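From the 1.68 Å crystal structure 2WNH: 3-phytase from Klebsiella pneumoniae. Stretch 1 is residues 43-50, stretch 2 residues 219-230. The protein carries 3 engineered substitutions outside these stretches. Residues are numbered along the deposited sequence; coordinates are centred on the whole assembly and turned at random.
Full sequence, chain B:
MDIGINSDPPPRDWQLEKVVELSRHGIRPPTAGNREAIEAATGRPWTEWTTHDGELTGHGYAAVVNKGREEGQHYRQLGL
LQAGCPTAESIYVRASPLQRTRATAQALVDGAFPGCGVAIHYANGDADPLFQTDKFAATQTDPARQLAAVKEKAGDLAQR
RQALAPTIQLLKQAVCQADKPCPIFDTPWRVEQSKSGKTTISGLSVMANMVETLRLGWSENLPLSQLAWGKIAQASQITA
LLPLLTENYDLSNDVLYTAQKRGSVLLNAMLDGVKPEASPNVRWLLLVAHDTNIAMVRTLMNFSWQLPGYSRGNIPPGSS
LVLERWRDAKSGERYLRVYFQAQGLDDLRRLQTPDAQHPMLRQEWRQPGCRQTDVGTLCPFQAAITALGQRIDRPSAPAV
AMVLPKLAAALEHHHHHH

Stretch 1, residues 43-50: GRPWTEWT
Stretch 2 (219-230) SENLPLSQLAWG

Two irregular segments of one chain, at least 171 residues apart in sequence wherever they touch, bury 486 Å² between them, counting both sides. They run antiparallel: Thr-47 sits beside Gln-226 (CA to CA 5.9 Å), and further along Trp-49 falls beside the earlier Leu-222 (8.7 Å). No backbone ladder joins them, so side chains do almost all the work.

Stretch 1 begins at Gly-43, which closes a helix in a Schellman motif at phi/psi 61/29, a positive phi that suits glycine. The chain then extends, with phi/psi -154/161 at Arg-44, -75/146 at Pro-45 and -106/161 at Trp-46.

Arg-44 points its CA-to-CB bond toward stretch 2, with chi1 96°, chi2 -87° and chi3 -117°, the first and last lying between wells. These angles lay its guanidinium flat on Trp-229, centres 3.5 Å apart and planes at 11°. Arg-44 CZ stands 3.5 Å from the centroid of the six-membered ring of Trp-229, almost on the ring normal, so charge meets the pi cloud squarely. The closest atoms are Arg-44 NH1 and Trp-229 CE2, at 3.3 Å. NE and NH2 are hydrogen-bonded elsewhere in the structure.

Trp-229 (phi/psi 51/37, chi1 m, chi2 -87°) gives its edge to the next two residues. Pro-45 O lies near the ring plane, 3.5 Å from Trp-229 CZ2. Trp-46, chi1 m and chi2 51°, starts sideways but brings its ring end nearer and receives that edge on its face: planes at 80°, Trp-46 CE2 to Trp-229 CH2 3.7 Å. One indole thus serves a cation with its face and an aromatic neighbour with its edge.

Thr-47 (phi/psi -50/135, chi1 m) points toward stretch 2 and supplies the sole hydrogen bond across the contact: OG1 donates to Gln-226 O at a short 2.5 Å. That carbonyl belongs to a compact turn, in which Gln-226 N bonds to Pro-223 O at 2.9 Å and Gly-230 N to Leu-224 O at 3.0 Å.

Glu-48 (-92/122) points away, and Trp-49 (-85/165, chi1 m, chi2 32°) starts sideways before its indole swings in. Leu-222, m then t and just beyond the Schellman residue Asn-221, covers one face: its CD1 is 3.9 Å from Trp-49 CZ2 and makes an off-centre CH-pi contact, 4.3 Å from the six-membered ring centroid. Glu-220 (t, p) adds aliphatic packing, its CG 3.6 Å from Trp-49 CZ3, while its carboxylate bonds elsewhere. Thr-50 makes no contact.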

# COMPACT_ATOMS: atom_id res chain seq x y z
N GLY B 43 -23.80 -9.85 -45.55
CA GLY B 43 -23.74 -8.85 -46.61
C GLY B 43 -23.51 -7.43 -46.12
O GLY B 43 -23.96 -6.48 -46.75
N ARG B 44 -22.83 -7.28 -44.99
CA ARG B 44 -22.52 -5.93 -44.50
C ARG B 44 -21.26 -5.92 -43.62
O ARG B 44 -20.84 -6.98 -43.14
CB ARG B 44 -23.73 -5.32 -43.76
CG ARG B 44 -23.73 -5.48 -42.27
CD ARG B 44 -24.35 -6.77 -41.87
NE ARG B 44 -25.58 -6.72 -41.08
CZ ARG B 44 -26.22 -5.64 -40.59
NH1 ARG B 44 -25.81 -4.41 -40.81
NH2 ARG B 44 -27.32 -5.83 -39.86
N PRO B 45 -20.64 -4.74 -43.44
CA PRO B 45 -19.48 -4.65 -42.55
C PRO B 45 -19.89 -4.72 -41.09
O PRO B 45 -20.98 -4.24 -40.71
CB PRO B 45 -18.91 -3.27 -42.87
CG PRO B 45 -20.13 -2.47 -43.27
CD PRO B 45 -20.98 -3.44 -44.04
N TRP B 46 -19.02 -5.32 -40.28
CA TRP B 46 -19.20 -5.38 -38.84
C TRP B 46 -18.21 -4.40 -38.21
O TRP B 46 -17.22 -4.00 -38.84
CB TRP B 46 -18.92 -6.79 -38.33
CG TRP B 46 -20.01 -7.76 -38.58
CD1 TRP B 46 -20.64 -8.01 -39.78
CD2 TRP B 46 -20.58 -8.67 -37.63
NE1 TRP B 46 -21.59 -9.00 -39.62
CE2 TRP B 46 -21.58 -9.42 -38.32
CE3 TRP B 46 -20.37 -8.92 -36.27
CZ2 TRP B 46 -22.34 -10.41 -37.68
CZ3 TRP B 46 -21.15 -9.90 -35.63
CH2 TRP B 46 -22.11 -10.63 -36.34
N THR B 47 -18.49 -4.04 -36.96
CA THR B 47 -17.66 -3.08 -36.23
C THR B 47 -16.18 -3.43 -36.30
O THR B 47 -15.79 -4.59 -36.15
CB THR B 47 -18.11 -3.00 -34.77
OG1 THR B 47 -19.49 -2.61 -34.73
CG2 THR B 47 -17.25 -2.01 -33.95
N GLU B 48 -15.38 -2.40 -36.56
CA GLU B 48 -13.93 -2.45 -36.48
C GLU B 48 -13.57 -2.02 -35.07
O GLU B 48 -13.93 -0.92 -34.66
CB GLU B 48 -13.32 -1.50 -37.50
CG GLU B 48 -13.57 -1.91 -38.95
CD GLU B 48 -12.71 -3.07 -39.39
OE1 GLU B 48 -11.73 -3.40 -38.68
OE2 GLU B 48 -13.01 -3.67 -40.45
N TRP B 49 -12.87 -2.88 -34.33
CA TRP B 49 -12.52 -2.57 -32.94
C TRP B 49 -11.25 -1.75 -32.86
O TRP B 49 -10.49 -1.65 -33.83
CB TRP B 49 -12.35 -3.85 -32.12
CG TRP B 49 -13.50 -4.79 -32.09
CD1 TRP B 49 -14.43 -5.00 -33.08
CD2 TRP B 49 -13.80 -5.72 -31.05
NE1 TRP B 49 -15.29 -6.00 -32.70
CE2 TRP B 49 -14.94 -6.45 -31.45
CE3 TRP B 49 -13.22 -6.00 -29.79
CZ2 TRP B 49 -15.52 -7.45 -30.64
CZ3 TRP B 49 -13.79 -7.00 -29.00
CH2 TRP B 49 -14.93 -7.71 -29.42
N THR B 50 -10.99 -1.17 -31.68
CA THR B 50 -9.79 -0.37 -31.49
C THR B 50 -8.56 -1.28 -31.43
O THR B 50 -7.44 -0.86 -31.67
CB THR B 50 -9.88 0.50 -30.22
OG1 THR B 50 -11.04 1.34 -30.32
CG2 THR B 50 -8.66 1.43 -30.11
N SER B 219 -18.90 -8.99 -23.98
CA SER B 219 -17.91 -9.14 -22.90
C SER B 219 -16.92 -7.99 -22.87
O SER B 219 -16.42 -7.62 -21.79
CB SER B 219 -17.17 -10.46 -23.07
OG SER B 219 -18.09 -11.54 -23.05
N GLU B 220 -16.64 -7.45 -24.05
CA GLU B 220 -15.75 -6.29 -24.28
C GLU B 220 -16.28 -4.97 -23.71
O GLU B 220 -15.54 -3.99 -23.57
CB GLU B 220 -15.51 -6.14 -25.81
CG GLU B 220 -14.71 -4.90 -26.28
CD GLU B 220 -13.20 -5.04 -26.02
OE1 GLU B 220 -12.78 -6.00 -25.37
OE2 GLU B 220 -12.43 -4.16 -26.50
N ASN B 221 -17.58 -4.91 -23.45
CA ASN B 221 -18.23 -3.60 -23.19
C ASN B 221 -18.21 -2.65 -24.42
O ASN B 221 -18.06 -1.42 -24.29
CB ASN B 221 -17.64 -2.91 -21.93
CG ASN B 221 -18.54 -1.80 -21.40
OD1 ASN B 221 -19.76 -1.81 -21.63
ND2 ASN B 221 -17.96 -0.82 -20.70
N LEU B 222 -18.36 -3.22 -25.63
CA LEU B 222 -18.65 -2.39 -26.81
C LEU B 222 -19.97 -1.65 -26.59
O LEU B 222 -20.89 -2.20 -25.98
CB LEU B 222 -18.82 -3.25 -28.08
CG LEU B 222 -17.60 -3.85 -28.76
CD1 LEU B 222 -18.03 -4.56 -30.05
CD2 LEU B 222 -16.49 -2.85 -29.10
N PRO B 223 -20.05 -0.41 -27.08
CA PRO B 223 -21.36 0.28 -27.14
C PRO B 223 -22.37 -0.61 -27.83
O PRO B 223 -22.00 -1.31 -28.77
CB PRO B 223 -21.06 1.51 -28.00
CG PRO B 223 -19.60 1.80 -27.74
CD PRO B 223 -18.96 0.43 -27.60
N LEU B 224 -23.63 -0.57 -27.38
CA LEU B 224 -24.68 -1.43 -27.96
C LEU B 224 -24.89 -1.16 -29.45
O LEU B 224 -25.19 -2.09 -30.22
CB LEU B 224 -26.00 -1.25 -27.22
CG LEU B 224 -26.02 -1.62 -25.73
CD1 LEU B 224 -27.41 -1.40 -25.17
CD2 LEU B 224 -25.53 -3.05 -25.45
N SER B 225 -24.68 0.09 -29.86
CA SER B 225 -24.79 0.47 -31.27
C SER B 225 -23.74 -0.21 -32.15
O SER B 225 -23.91 -0.27 -33.37
CB SER B 225 -24.68 1.99 -31.43
OG SER B 225 -23.36 2.44 -31.13
N GLN B 226 -22.69 -0.73 -31.52
CA GLN B 226 -21.55 -1.30 -32.22
C GLN B 226 -21.46 -2.81 -32.03
O GLN B 226 -20.57 -3.45 -32.59
CB GLN B 226 -20.26 -0.65 -31.73
CG GLN B 226 -20.08 0.80 -32.15
CD GLN B 226 -18.82 1.41 -31.54
OE1 GLN B 226 -17.83 0.71 -31.30
NE2 GLN B 226 -18.86 2.71 -31.28
N LEU B 227 -22.35 -3.35 -31.21
CA LEU B 227 -22.36 -4.78 -30.94
C LEU B 227 -23.19 -5.48 -32.02
O LEU B 227 -22.64 -6.21 -32.84
CB LEU B 227 -22.88 -5.07 -29.51
CG LEU B 227 -23.19 -6.54 -29.18
CD1 LEU B 227 -21.92 -7.39 -29.35
CD2 LEU B 227 -23.77 -6.68 -27.79
N ALA B 228 -24.50 -5.24 -32.01
CA ALA B 228 -25.38 -5.79 -33.04
C ALA B 228 -26.33 -4.68 -33.47
O ALA B 228 -27.55 -4.86 -33.43
CB ALA B 228 -26.16 -6.99 -32.50
N TRP B 229 -25.76 -3.55 -33.87
CA TRP B 229 -26.56 -2.43 -34.40
C TRP B 229 -27.72 -2.05 -33.47
O TRP B 229 -28.80 -1.69 -33.93
CB TRP B 229 -27.04 -2.76 -35.82
CG TRP B 229 -25.89 -3.06 -36.75
CD1 TRP B 229 -25.17 -2.15 -37.48
CD2 TRP B 229 -25.30 -4.34 -37.02
NE1 TRP B 229 -24.18 -2.79 -38.19
CE2 TRP B 229 -24.24 -4.13 -37.92
CE3 TRP B 229 -25.57 -5.65 -36.59
CZ2 TRP B 229 -23.45 -5.18 -38.41
CZ3 TRP B 229 -24.78 -6.69 -37.06
CH2 TRP B 229 -23.73 -6.44 -37.96
N GLY B 230 -27.47 -2.14 -32.16
CA GLY B 230 -28.48 -1.80 -31.16
C GLY B 230 -29.53 -2.85 -30.87
O GLY B 230 -30.38 -2.64 -30.03